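Local coordinates for thiosulfate sulfurtransferase YnjE (PDB 2WLR), which catalyses the transfer of sulfur from thiosulfate to cyanide, giving thiocyanate and sulfite, by way of a cysteine persulfide intermediate, at residues A[10-13]-A[14-18]; A[119-122]-A[123-126]; A[128-131]-A[132-136]; A[189-192]-A[193-196]; A[272-275]-A[276-280]. All coordinates share one frame; numbering follows the deposited sequence.

Contact 1: A[10-13]-A[14-18]; sequences LTLD and QLQQQ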
loop_
_atom_site.group_PDB
_atom_site.type_symbol
_atom_site.label_atom_id
_atom_site.label_comp_id
_atom_site.label_asym_id
_atom_site.label_seq_id
_atom_site.Cartn_x
_atom_site.Cartn_y
_atom_site.Cartn_z
ATOM N N LEU A 10 -7.749 21.163 -23.832
ATOM C CA LEU A 10 -6.302 21.325 -23.936
ATOM C C LEU A 10 -5.669 19.985 -24.228
ATOM O O LEU A 10 -6.089 18.971 -23.652
ATOM C CB LEU A 10 -5.733 21.845 -22.605
ATOM C CG LEU A 10 -6.055 23.282 -22.167
ATOM C CD1 LEU A 10 -5.704 23.469 -20.701
ATOM C CD2 LEU A 10 -5.341 24.311 -23.021
ATOM N N THR A 11 -4.681 19.949 -25.121
ATOM C CA THR A 11 -3.850 18.760 -25.260
ATOM C C THR A 11 -2.831 18.764 -24.139
ATOM O O THR A 11 -2.635 19.793 -23.463
ATOM C CB THR A 11 -3.107 18.738 -26.582
ATOM O OG1 THR A 11 -2.215 19.873 -26.626
ATOM C CG2 THR A 11 -4.089 18.744 -27.741
ATOM N N LEU A 12 -2.166 17.633 -23.923
ATOM C CA LEU A 12 -1.141 17.566 -22.916
ATOM C C LEU A 12 -0.050 18.600 -23.186
ATOM O O LEU A 12 0.430 19.228 -22.270
ATOM C CB LEU A 12 -0.530 16.169 -22.796
ATOM C CG LEU A 12 0.426 15.943 -21.611
ATOM C CD1 LEU A 12 -0.305 16.116 -20.293
ATOM C CD2 LEU A 12 1.109 14.579 -21.717
ATOM N N ASP A 13 0.385 18.738 -24.434
ATOM C CA ASP A 13 1.442 19.720 -24.728
ATOM C C ASP A 13 0.995 21.130 -24.386
ATOM O O ASP A 13 1.781 21.923 -23.862
ATOM C CB ASP A 13 1.867 19.693 -26.194
ATOM C CG ASP A 13 2.995 20.671 -26.478
ATOM O OD1 ASP A 13 4.145 20.378 -26.071
ATOM O OD2 ASP A 13 2.734 21.746 -27.078
ATOM N N GLN A 14 -0.241 21.470 -24.727
ATOM C CA GLN A 14 -0.798 22.768 -24.380
ATOM C C GLN A 14 -0.857 22.974 -22.879
ATOM O O GLN A 14 -0.491 24.028 -22.345
ATOM C CB GLN A 14 -2.173 22.942 -24.990
ATOM C CG GLN A 14 -2.142 23.118 -26.482
ATOM C CD GLN A 14 -3.538 23.195 -27.064
ATOM O OE1 GLN A 14 -4.400 22.370 -26.766
ATOM N NE2 GLN A 14 -3.784 24.208 -27.898
ATOM N N LEU A 15 -1.322 21.949 -22.188
ATOM C CA LEU A 15 -1.386 22.001 -20.746
ATOM C C LEU A 15 -0.020 22.275 -20.123
ATOM O O LEU A 15 0.102 23.085 -19.196
ATOM C CB LEU A 15 -1.972 20.681 -20.235
ATOM C CG LEU A 15 -2.249 20.613 -18.732
ATOM C CD1 LEU A 15 -3.383 21.522 -18.291
ATOM C CD2 LEU A 15 -2.567 19.168 -18.346
ATOM N N GLN A 16 1.016 21.590 -20.614
ATOM C CA GLN A 16 2.368 21.773 -20.103
ATOM C C GLN A 16 2.898 23.176 -20.379
ATOM O O GLN A 16 3.550 23.779 -19.518
ATOM C CB GLN A 16 3.315 20.727 -20.702
ATOM C CG GLN A 16 3.092 19.317 -20.128
ATOM C CD GLN A 16 3.799 18.230 -20.944
ATOM O OE1 GLN A 16 4.317 18.497 -22.029
ATOM N NE2 GLN A 16 3.825 16.989 -20.416
ATOM N N GLN A 17 2.633 23.678 -21.576
ATOM C CA GLN A 17 3.149 24.994 -21.975
ATOM C C GLN A 17 2.434 26.122 -21.219
ATOM O O GLN A 17 2.946 27.233 -21.119
ATOM C CB GLN A 17 3.073 25.173 -23.501
ATOM C CG GLN A 17 4.033 24.224 -24.287
ATOM C CD GLN A 17 5.499 24.408 -23.944
ATOM O OE1 GLN A 17 5.994 25.528 -23.915
ATOM N NE2 GLN A 17 6.200 23.297 -23.672
ATOM N N GLN A 18 1.295 25.805 -20.614
ATOM C CA GLN A 18 0.496 26.724 -19.807
ATOM C C GLN A 18 0.602 26.458 -18.315
ATOM O O GLN A 18 -0.139 27.047 -17.522
ATOM C CB GLN A 18 -0.968 26.664 -20.268
ATOM C CG GLN A 18 -1.128 27.134 -21.706
ATOM C CD GLN A 18 -2.519 26.972 -22.294
ATOM O OE1 GLN A 18 -3.530 27.290 -21.660
ATOM N NE2 GLN A 18 -2.563 26.540 -23.554
HETATM O O HOH W 1 5.408 20.402 -23.539
#
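Thr11 O accepts from Leu15 N at 2.8 Å, and two more i to i+4 bonds follow, Gln16 N to Leu12 O and Gln17 N to Asp13 O, as the chain winds into helix 12-17. Thr11 sits at the N-cap. Its OG1 lies between its own backbone N and carbonyl carbon (chi1 63°), which turns it to the first helical turn, where it accepts from Gln14 N at 3.2 Å. Gln14 answers with its side chain. CG is set beside the backbone N and the chain runs extended from there, bringing OE1 back to Thr11 N at 2.9 Å. That bond is straight and lies in the amide plane, on a lone pair of OE1. Below the cap, Leu10 CD1 meets Leu15 CD1 at 3.9 Å, the two side chains crossing at about a right angle. Leu10 CD2 also rests against the amide of Gln18, 3.6 Å from NE2. On the exposed side one water joins three residues. It donates to Asp13 OD1 and, at 2.7 Å, to Gln16 OE1, and it accepts from Gln17 NE2. Outside the segments, Asp108 OD1 takes the Leu12 N-H, and Leu10 pairs by backbone bonds with Ile105 and Ser107. The reciprocal bonds of Thr11 and Gln14 form a capping box, here opening the first helix of the chain.

Contact 2: A[119-122]-A[123-126]; sequences LPHF and EQLV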
loop_
_atom_site.group_PDB
_atom_site.type_symbol
_atom_site.label_atom_id
_atom_site.label_comp_id
_atom_site.label_asym_id
_atom_site.label_seq_id
_atom_site.Cartn_x
_atom_site.Cartn_y
_atom_site.Cartn_z
ATOM N N LEU A 119 3.060 2.853 -11.680
ATOM C CA LEU A 119 3.877 2.185 -10.679
ATOM C C LEU A 119 4.732 1.140 -11.318
ATOM O O LEU A 119 4.227 0.327 -12.069
ATOM C CB LEU A 119 3.035 1.449 -9.643
ATOM C CG LEU A 119 2.156 2.236 -8.726
ATOM C CD1 LEU A 119 1.507 1.268 -7.736
ATOM C CD2 LEU A 119 2.991 3.301 -7.965
ATOM N N PRO A 120 6.031 1.143 -11.022
ATOM C CA PRO A 120 6.940 0.157 -11.555
ATOM C C PRO A 120 6.415 -1.258 -11.415
ATOM O O PRO A 120 6.566 -2.048 -12.331
ATOM C CB PRO A 120 8.203 0.386 -10.726
ATOM C CG PRO A 120 8.166 1.787 -10.420
ATOM C CD PRO A 120 6.737 2.171 -10.234
ATOM N N HIS A 121 5.757 -1.563 -10.293
ATOM C CA HIS A 121 5.193 -2.901 -10.124
ATOM C C HIS A 121 3.752 -2.824 -9.677
ATOM O O HIS A 121 3.365 -3.443 -8.706
ATOM C CB HIS A 121 6.016 -3.684 -9.118
ATOM C CG HIS A 121 7.464 -3.732 -9.462
ATOM N ND1 HIS A 121 7.967 -4.512 -10.483
ATOM C CD2 HIS A 121 8.516 -3.054 -8.945
ATOM C CE1 HIS A 121 9.276 -4.329 -10.556
ATOM N NE2 HIS A 121 9.629 -3.431 -9.652
ATOM N N PHE A 122 2.936 -2.105 -10.447
ATOM C CA PHE A 122 1.515 -1.984 -10.170
ATOM C C PHE A 122 0.813 -3.357 -9.985
ATOM O O PHE A 122 -0.174 -3.462 -9.249
ATOM C CB PHE A 122 0.804 -1.177 -11.274
ATOM C CG PHE A 122 0.684 -1.884 -12.576
ATOM C CD1 PHE A 122 -0.377 -2.731 -12.795
ATOM C CD2 PHE A 122 1.643 -1.759 -13.565
ATOM C CE1 PHE A 122 -0.519 -3.421 -13.941
ATOM C CE2 PHE A 122 1.502 -2.452 -14.753
ATOM C CZ PHE A 122 0.420 -3.318 -14.934
ATOM N N GLU A 123 1.310 -4.372 -10.675
ATOM C CA GLU A 123 0.667 -5.670 -10.668
ATOM C C GLU A 123 0.706 -6.353 -9.312
ATOM O O GLU A 123 0.000 -7.326 -9.091
ATOM C CB GLU A 123 1.287 -6.563 -11.752
ATOM C CG GLU A 123 2.656 -7.137 -11.478
ATOM C CD GLU A 123 3.796 -6.133 -11.589
ATOM O OE1 GLU A 123 3.628 -5.047 -12.185
ATOM O OE2 GLU A 123 4.902 -6.472 -11.109
ATOM N N GLN A 124 1.514 -5.827 -8.407
ATOM C CA GLN A 124 1.538 -6.332 -7.025
ATOM C C GLN A 124 0.385 -5.890 -6.192
ATOM O O GLN A 124 0.170 -6.443 -5.112
ATOM C CB GLN A 124 2.821 -5.912 -6.340
ATOM C CG GLN A 124 4.075 -6.594 -6.942
ATOM C CD GLN A 124 5.380 -5.928 -6.570
ATOM O OE1 GLN A 124 5.443 -4.936 -5.835
ATOM N NE2 GLN A 124 6.473 -6.508 -7.063
ATOM N N LEU A 125 -0.329 -4.859 -6.623
ATOM C CA LEU A 125 -1.473 -4.283 -5.893
ATOM C C LEU A 125 -2.680 -4.486 -6.750
ATOM O O LEU A 125 -3.055 -3.637 -7.562
ATOM C CB LEU A 125 -1.259 -2.785 -5.594
ATOM C CG LEU A 125 -0.156 -2.507 -4.588
ATOM C CD1 LEU A 125 0.135 -1.027 -4.526
ATOM C CD2 LEU A 125 -0.473 -2.995 -3.191
ATOM N N VAL A 126 -3.319 -5.632 -6.575
ATOM C CA VAL A 126 -4.464 -5.978 -7.418
ATOM C C VAL A 126 -5.782 -5.337 -6.935
ATOM O O VAL A 126 -5.846 -4.720 -5.867
ATOM C CB VAL A 126 -4.600 -7.507 -7.566
ATOM C CG1 VAL A 126 -3.228 -8.123 -7.947
ATOM C CG2 VAL A 126 -5.179 -8.139 -6.269
HETATM O O HOH W 2 4.973 -3.757 -14.231
#
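Leu119 touches Leu125 through their CD1 methyls, 4.2 Å apart, with the side chains crossing at about a right angle. Pro120 reaches the second segment through water: one water donates to Pro120 O and, at 2.8 Å, to Glu123 OE1. His121 makes the closest side-chain packing. Its CB lies against the Gln124 amide, 3.5 Å from CD, and the imidazole and amide planes are only 13° apart. Glu123 OE2 comes to the edge of the His121 ring, 3.7 Å from ND1, with the carboxylate turned steeply to the ring. Behind these side chains the backbone makes a short 3-10 turn. Gln124 N donates to His121 O at 3.0 Å, and Leu125 N to Phe122 O. The turn leads into strand 125-126, an outermost strand of a five-stranded parallel sheet with the rhodanese strand order, beside strand 231-234. With an alanine in place of Gln124, one side of His121 CB would probably be uncovered and the imidazole left freer to turn. Phe122 comes last in the segment. Glu123 OE1 stands over one face of its ring, offset toward the rim; chi1 of 75° and a bend at chi2 fold the Glu123 chain back to put it there. Trp34 meets the Phe122 ring edge-to-face, and its NE1 bonds to Leu125 O.

Contact 3: A[128-131]-A[132-136]; sequences PQWL and HDLQQ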
loop_
_atom_site.group_PDB
_atom_site.type_symbol
_atom_site.label_atom_id
_atom_site.label_comp_id
_atom_site.label_asym_id
_atom_site.label_seq_id
_atom_site.Cartn_x
_atom_site.Cartn_y
_atom_site.Cartn_z
ATOM N N PRO A 128 -10.457 -5.682 -7.161
ATOM C CA PRO A 128 -11.448 -6.776 -7.115
ATOM C C PRO A 128 -11.818 -7.411 -8.446
ATOM O O PRO A 128 -11.801 -8.645 -8.569
ATOM C CB PRO A 128 -12.655 -6.124 -6.424
ATOM C CG PRO A 128 -12.032 -5.125 -5.521
ATOM C CD PRO A 128 -10.891 -4.551 -6.345
ATOM N N GLN A 129 -12.161 -6.618 -9.443
ATOM C CA GLN A 129 -12.534 -7.204 -10.723
ATOM C C GLN A 129 -11.453 -8.111 -11.288
ATOM O O GLN A 129 -11.737 -9.161 -11.877
ATOM C CB GLN A 129 -12.928 -6.137 -11.739
ATOM C CG GLN A 129 -13.646 -6.749 -12.946
ATOM C CD GLN A 129 -14.987 -7.384 -12.583
ATOM O OE1 GLN A 129 -15.793 -6.779 -11.859
ATOM N NE2 GLN A 129 -15.209 -8.611 -13.038
ATOM N N TRP A 130 -10.198 -7.738 -11.099
ATOM C CA TRP A 130 -9.083 -8.517 -11.633
ATOM C C TRP A 130 -9.109 -9.892 -11.000
ATOM O O TRP A 130 -8.994 -10.909 -11.671
ATOM C CB TRP A 130 -7.744 -7.826 -11.332
ATOM C CG TRP A 130 -6.521 -8.578 -11.786
ATOM C CD1 TRP A 130 -5.923 -8.490 -13.016
ATOM C CD2 TRP A 130 -5.741 -9.521 -11.031
ATOM N NE1 TRP A 130 -4.829 -9.303 -13.070
ATOM C CE2 TRP A 130 -4.689 -9.956 -11.869
ATOM C CE3 TRP A 130 -5.834 -10.060 -9.740
ATOM C CZ2 TRP A 130 -3.754 -10.895 -11.451
ATOM C CZ3 TRP A 130 -4.894 -10.975 -9.335
ATOM C CH2 TRP A 130 -3.864 -11.382 -10.192
ATOM N N LEU A 131 -9.267 -9.920 -9.683
ATOM C CA LEU A 131 -9.234 -11.169 -8.957
ATOM C C LEU A 131 -10.445 -12.007 -9.313
ATOM O O LEU A 131 -10.344 -13.212 -9.441
ATOM C CB LEU A 131 -9.201 -10.869 -7.470
ATOM C CG LEU A 131 -9.034 -12.037 -6.522
ATOM C CD1 LEU A 131 -7.835 -12.886 -6.929
ATOM C CD2 LEU A 131 -8.886 -11.468 -5.115
ATOM N N HIS A 132 -11.599 -11.375 -9.449
ATOM C CA HIS A 132 -12.780 -12.121 -9.857
ATOM C C HIS A 132 -12.549 -12.740 -11.245
ATOM O O HIS A 132 -12.792 -13.939 -11.443
ATOM C CB HIS A 132 -14.002 -11.229 -9.817
ATOM C CG HIS A 132 -15.243 -11.916 -10.260
ATOM N ND1 HIS A 132 -15.808 -12.962 -9.565
ATOM C CD2 HIS A 132 -16.020 -11.713 -11.346
ATOM C CE1 HIS A 132 -16.891 -13.370 -10.203
ATOM N NE2 HIS A 132 -17.034 -12.641 -11.295
ATOM N N ASP A 133 -12.083 -11.948 -12.190
ATOM C CA ASP A 133 -11.813 -12.467 -13.540
ATOM C C ASP A 133 -10.812 -13.618 -13.502
ATOM O O ASP A 133 -11.016 -14.633 -14.192
ATOM C CB ASP A 133 -11.300 -11.368 -14.490
ATOM C CG ASP A 133 -12.350 -10.321 -14.826
ATOM O OD1 ASP A 133 -13.548 -10.568 -14.634
ATOM O OD2 ASP A 133 -11.953 -9.222 -15.273
ATOM N N LEU A 134 -9.742 -13.495 -12.721
ATOM C CA LEU A 134 -8.772 -14.582 -12.562
ATOM C C LEU A 134 -9.470 -15.848 -12.092
ATOM O O LEU A 134 -9.303 -16.912 -12.674
ATOM C CB LEU A 134 -7.694 -14.196 -11.562
ATOM C CG LEU A 134 -6.621 -15.245 -11.265
ATOM C CD1 LEU A 134 -5.727 -15.419 -12.446
ATOM C CD2 LEU A 134 -5.841 -14.878 -10.004
ATOM N N GLN A 135 -10.278 -15.725 -11.043
ATOM C CA GLN A 135 -10.984 -16.875 -10.472
ATOM C C GLN A 135 -11.934 -17.532 -11.449
ATOM O O GLN A 135 -12.234 -18.739 -11.346
ATOM C CB GLN A 135 -11.785 -16.443 -9.247
ATOM C CG GLN A 135 -10.957 -16.013 -8.082
ATOM C CD GLN A 135 -11.779 -15.396 -6.937
ATOM O OE1 GLN A 135 -12.924 -14.967 -7.111
ATOM N NE2 GLN A 135 -11.176 -15.339 -5.760
ATOM N N GLN A 136 -12.428 -16.752 -12.400
ATOM C CA GLN A 136 -13.433 -17.216 -13.344
ATOM C C GLN A 136 -12.796 -17.819 -14.595
ATOM O O GLN A 136 -13.498 -18.246 -15.513
ATOM C CB GLN A 136 -14.389 -16.075 -13.687
ATOM C CG GLN A 136 -15.348 -15.746 -12.557
ATOM C CD GLN A 136 -16.270 -16.910 -12.250
ATOM O OE1 GLN A 136 -16.167 -17.547 -11.198
ATOM N NE2 GLN A 136 -17.149 -17.219 -13.185
#
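The His132 ring has Gln129 NE2 at its edge, in plane, 3.6 Å from CD2. Over one face of the ring stands Gln136 CG, offset toward the rim. The Gln129 amide is turned almost square to the imidazole, at 86°. The Trp130 indole meets Leu134 CD2 obliquely, at 4.0 Å from CH2, and the two side chains run side by side. Its NE1 donates to Thr141 O, which satisfies the indole N-H. The backbone is regular helix 128-135, with four i to i+4 bonds in succession from His132 N to Pro128 O through Gln135 N to Leu131 O. Gln129 NE2 also donates to Asp133 OD1 at 3.0 Å, one turn on. CG of Gln129 is anti to the backbone N (chi1 -166°), and a bend at chi2 brings the amide round to the carboxylate. Asp133 OD1 lies in the plane of that amide, but the N-H meets it from above the carboxylate plane. On the buried side, Leu131 CD1 and Leu134 CD2 are 4.2 Å apart. Leu131 packs on Val150 and Leu134 on Trp148, both of strand 148-154, so this face joins the helix to the central sheet of a rhodanese domain. The contact is thus two-sided in its chemistry: leucines and tryptophan toward the sheet, and toward the outside a single amide-to-carboxylate bond that probably steadies the Asp133 charge.

Contact 4: A[189-192]-A[193-196]; sequences EQLK and AMLA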
loop_
_atom_site.group_PDB
_atom_site.type_symbol
_atom_site.label_atom_id
_atom_site.label_comp_id
_atom_site.label_asym_id
_atom_site.label_seq_id
_atom_site.Cartn_x
_atom_site.Cartn_y
_atom_site.Cartn_z
ATOM N N GLU A 189 12.117 -22.676 10.087
ATOM C CA GLU A 189 11.501 -24.007 10.079
ATOM C C GLU A 189 9.988 -23.959 10.264
ATOM O O GLU A 189 9.226 -24.757 9.688
ATOM C CB GLU A 189 12.037 -24.933 11.210
ATOM C CG GLU A 189 13.445 -24.931 11.717
ATOM C CD GLU A 189 13.896 -23.701 12.523
ATOM O OE1 GLU A 189 13.949 -23.679 13.799
ATOM O OE2 GLU A 189 14.326 -22.791 11.833
ATOM N N GLN A 190 9.523 -23.101 11.171
ATOM C CA GLN A 190 8.093 -22.905 11.346
ATOM C C GLN A 190 7.465 -22.238 10.119
ATOM O O GLN A 190 6.360 -22.605 9.732
ATOM C CB GLN A 190 7.755 -22.121 12.626
ATOM C CG GLN A 190 8.013 -22.901 13.897
ATOM C CD GLN A 190 7.068 -24.077 14.137
ATOM O OE1 GLN A 190 7.251 -24.845 15.098
ATOM N NE2 GLN A 190 6.064 -24.220 13.299
ATOM N N LEU A 191 8.153 -21.299 9.481
ATOM C CA LEU A 191 7.644 -20.751 8.218
ATOM C C LEU A 191 7.499 -21.824 7.148
ATOM O O LEU A 191 6.518 -21.867 6.421
ATOM C CB LEU A 191 8.528 -19.610 7.689
ATOM C CG LEU A 191 8.540 -18.336 8.547
ATOM C CD1 LEU A 191 9.502 -17.332 7.898
ATOM C CD2 LEU A 191 7.178 -17.729 8.723
ATOM N N LYS A 192 8.500 -22.683 7.043
ATOM C CA LYS A 192 8.445 -23.811 6.127
ATOM C C LYS A 192 7.218 -24.657 6.382
ATOM O O LYS A 192 6.522 -25.057 5.447
ATOM C CB LYS A 192 9.700 -24.647 6.296
ATOM C CG LYS A 192 9.911 -25.804 5.353
ATOM C CD LYS A 192 11.202 -26.513 5.776
ATOM C CE LYS A 192 11.667 -27.482 4.734
ATOM N NZ LYS A 192 10.812 -28.653 4.684
ATOM N N ALA A 193 6.884 -24.912 7.640
ATOM C CA ALA A 193 5.707 -25.715 7.934
ATOM C C ALA A 193 4.434 -24.984 7.525
ATOM O O ALA A 193 3.498 -25.575 6.996
ATOM C CB ALA A 193 5.678 -26.083 9.436
HETATM N N MSE A 194 4.388 -23.694 7.811
HETATM C CA MSE A 194 3.209 -22.895 7.501
HETATM C C MSE A 194 2.946 -22.867 5.993
HETATM O O MSE A 194 1.823 -23.034 5.533
HETATM C CB MSE A 194 3.430 -21.475 8.073
HETATM C CG MSE A 194 2.292 -20.447 7.797
HETATM SE SE MSE A 194 2.430 -19.593 6.047
HETATM C CE MSE A 194 4.065 -18.538 6.253
ATOM N N LEU A 195 4.022 -22.684 5.233
ATOM C CA LEU A 195 3.938 -22.589 3.775
ATOM C C LEU A 195 3.410 -23.920 3.218
ATOM O O LEU A 195 2.486 -23.941 2.377
ATOM C CB LEU A 195 5.264 -22.175 3.146
ATOM C CG LEU A 195 5.720 -20.736 3.444
ATOM C CD1 LEU A 195 7.197 -20.569 3.261
ATOM C CD2 LEU A 195 4.953 -19.748 2.522
ATOM N N ALA A 196 3.981 -25.020 3.704
ATOM C CA ALA A 196 3.530 -26.349 3.270
ATOM C C ALA A 196 2.059 -26.567 3.539
ATOM O O ALA A 196 1.298 -26.993 2.651
ATOM C CB ALA A 196 4.349 -27.445 3.952
#
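Ala193, Leu191 and Lys192 lose the most surface in this turn-to-turn contact within helix 188-197, an amphipathic helix of a rhodanese domain. Ala193 lies on the exposed side. Its CB rests 3.6 Å from Gln190 O. Ala193 N donates to Glu189 O at 3.1 Å. Leu191 belongs to the buried side. Its CG is beside the backbone N (chi1 -67°), and CD2 reaches CE of Met194, a selenomethionine, at 4.1 Å. The two side chains lie alongside each other and point the same way. Met194 bends at chi2 and chi3, which curls its methyl end back to that branch. Beyond the segments this face packs on helix 213-226: Leu191 on Ile222 and Tyr225, Met194 on Met223, Leu195 on Ala226. Lys192 is an exposed residue whose chain stays extended until its last bend at chi4. It takes part here through its backbone carbonyl, which accepts from Ala196 N one turn further along the helix. Its side chain also touches Ile266. No side-chain hydrogen bond crosses between the two segments, so polar contact is carried by the four helical backbone bonds. Leu191 O accepts from Leu195 N at 2.9 Å, nearly in line with the carbonyl, while Leu195 CG lies 3.3 Å from the same oxygen.

Contact 5: A[272-275]-A[276-280]; sequences LMLD and MEQAR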
loop_
_atom_site.group_PDB
_atom_site.type_symbol
_atom_site.label_atom_id
_atom_site.label_comp_id
_atom_site.label_asym_id
_atom_site.label_seq_id
_atom_site.Cartn_x
_atom_site.Cartn_y
_atom_site.Cartn_z
ATOM N N LEU A 272 15.410 -8.735 3.283
ATOM C CA LEU A 272 14.123 -8.038 3.445
ATOM C C LEU A 272 13.754 -7.835 4.903
ATOM O O LEU A 272 12.815 -7.083 5.195
ATOM C CB LEU A 272 12.995 -8.775 2.732
ATOM C CG LEU A 272 13.203 -8.973 1.223
ATOM C CD1 LEU A 272 12.036 -9.685 0.595
ATOM C CD2 LEU A 272 13.506 -7.649 0.541
HETATM N N MSE A 273 14.469 -8.475 5.822
HETATM C CA MSE A 273 14.247 -8.296 7.250
HETATM C C MSE A 273 15.549 -7.905 7.915
HETATM O O MSE A 273 16.607 -8.469 7.614
HETATM C CB MSE A 273 13.722 -9.562 7.919
HETATM C CG MSE A 273 13.005 -9.271 9.242
HETATM SE SE MSE A 273 11.238 -8.441 9.011
HETATM C CE MSE A 273 10.158 -9.948 9.047
ATOM N N LEU A 274 15.482 -6.917 8.791
ATOM C CA LEU A 274 16.634 -6.521 9.577
ATOM C C LEU A 274 16.444 -6.868 11.027
ATOM O O LEU A 274 15.330 -6.836 11.564
ATOM C CB LEU A 274 16.911 -5.028 9.474
ATOM C CG LEU A 274 17.158 -4.435 8.114
ATOM C CD1 LEU A 274 17.694 -3.011 8.314
ATOM C CD2 LEU A 274 18.145 -5.220 7.261
ATOM N N ASP A 275 17.569 -7.182 11.664
ATOM C CA ASP A 275 17.625 -7.318 13.095
ATOM C C ASP A 275 18.044 -5.985 13.745
ATOM O O ASP A 275 18.299 -5.003 13.061
ATOM C CB ASP A 275 18.542 -8.486 13.505
ATOM C CG ASP A 275 20.026 -8.228 13.283
ATOM O OD1 ASP A 275 20.495 -7.075 13.116
ATOM O OD2 ASP A 275 20.765 -9.250 13.315
HETATM N N MSE A 276 18.120 -5.974 15.076
HETATM C CA MSE A 276 18.357 -4.718 15.781
HETATM C C MSE A 276 19.671 -4.049 15.437
HETATM O O MSE A 276 19.724 -2.833 15.274
HETATM C CB MSE A 276 18.282 -4.926 17.277
HETATM C CG MSE A 276 18.437 -3.641 18.069
HETATM SE SE MSE A 276 17.780 -3.859 19.881
HETATM C CE MSE A 276 19.006 -5.275 20.392
ATOM N N GLU A 277 20.737 -4.827 15.337
ATOM C CA GLU A 277 22.051 -4.248 15.036
ATOM C C GLU A 277 22.165 -3.725 13.604
ATOM O O GLU A 277 22.765 -2.676 13.349
ATOM C CB GLU A 277 23.147 -5.252 15.381
ATOM C CG GLU A 277 23.229 -5.532 16.882
ATOM C CD GLU A 277 23.271 -4.264 17.742
ATOM O OE1 GLU A 277 24.088 -3.349 17.462
ATOM O OE2 GLU A 277 22.462 -4.163 18.692
ATOM N N GLN A 278 21.522 -4.412 12.671
ATOM C CA GLN A 278 21.458 -3.932 11.292
ATOM C C GLN A 278 20.656 -2.626 11.219
ATOM O O GLN A 278 21.053 -1.680 10.536
ATOM C CB GLN A 278 20.816 -4.978 10.384
ATOM C CG GLN A 278 21.656 -6.215 10.164
ATOM C CD GLN A 278 20.871 -7.289 9.455
ATOM O OE1 GLN A 278 19.775 -7.654 9.864
ATOM N NE2 GLN A 278 21.420 -7.783 8.380
ATOM N N ALA A 279 19.544 -2.566 11.941
ATOM C CA ALA A 279 18.729 -1.358 11.966
ATOM C C ALA A 279 19.511 -0.181 12.549
ATOM O O ALA A 279 19.496 0.922 11.994
ATOM C CB ALA A 279 17.453 -1.602 12.760
ATOM N N ARG A 280 20.180 -0.443 13.667
ATOM C CA ARG A 280 21.031 0.561 14.333
ATOM C C ARG A 280 22.026 1.124 13.348
ATOM O O ARG A 280 22.318 2.326 13.348
ATOM C CB ARG A 280 21.774 -0.077 15.514
ATOM C CG ARG A 280 22.517 0.939 16.362
ATOM C CD ARG A 280 23.453 0.268 17.364
ATOM N NE ARG A 280 22.829 -0.804 18.136
ATOM C CZ ARG A 280 22.049 -0.622 19.203
ATOM N NH1 ARG A 280 21.771 0.604 19.642
ATOM N NH2 ARG A 280 21.524 -1.677 19.813
HETATM O O HOH W 3 19.228 -8.646 6.597
HETATM O O HOH W 4 18.700 -10.134 9.683
#
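Two reciprocal hydrogen bonds join Asp275 and Gln278 in a capping box at the start of helix 276-280. Gln278 N donates to Asp275 OD1 at 2.9 Å; chi1 of 71° swings the Asp275 carboxylate over the first turn to accept it. Asp275 N donates to Gln278 OE1, also at 2.9 Å and in the amide plane. Ala279 N adds the backbone bond to Asp275 O. A water that accepts from Gln278 NE2 is also 2.8 Å from Met273 O. Among charged groups, Arg280 grips Glu277 side-on, NE to OE1 and NH2 to OE2, in a salt bridge. Van der Waals contact falls to Leu274: CD2 lies 3.9 Å from Gln278 OE1 and CD1 4.1 Å from Ala279 CA. Cutting Leu274 back to an alanine is likely to open a gap beside Ala279 and leave the Gln278 amide less firmly placed. Strand 273-274 pairs with strand 386-389 through Leu274 and Val388, while Met276 packs on Trp396 of helix 392-396 and Met273 on Ile222 of helix 213-226.

All five contacts are local and partly buried. Contacts 1 and 4 lie nearest the surface, with four exposed residues each; contacts 2 and 3 have one each. Contacts 1 and 5 both start helices with a capping box, Thr11 with Gln14 and Asp275 with Gln278, so an uncharged cap at one is matched by a carboxylate at the other. Contacts 3 and 4 lie inside helices of the same rhodanese domain. Contact 3 adds an amide-to-carboxylate bond, whereas contact 4 relies on backbone bonds and apolar packing. Contact 2, nearest the chain's centre, runs straight on toward contact 3. Strands 125-126 and 273-274 are corresponding outermost strands of two like-ordered sheets. Helix 213-226 touches both contacts 4 and 5.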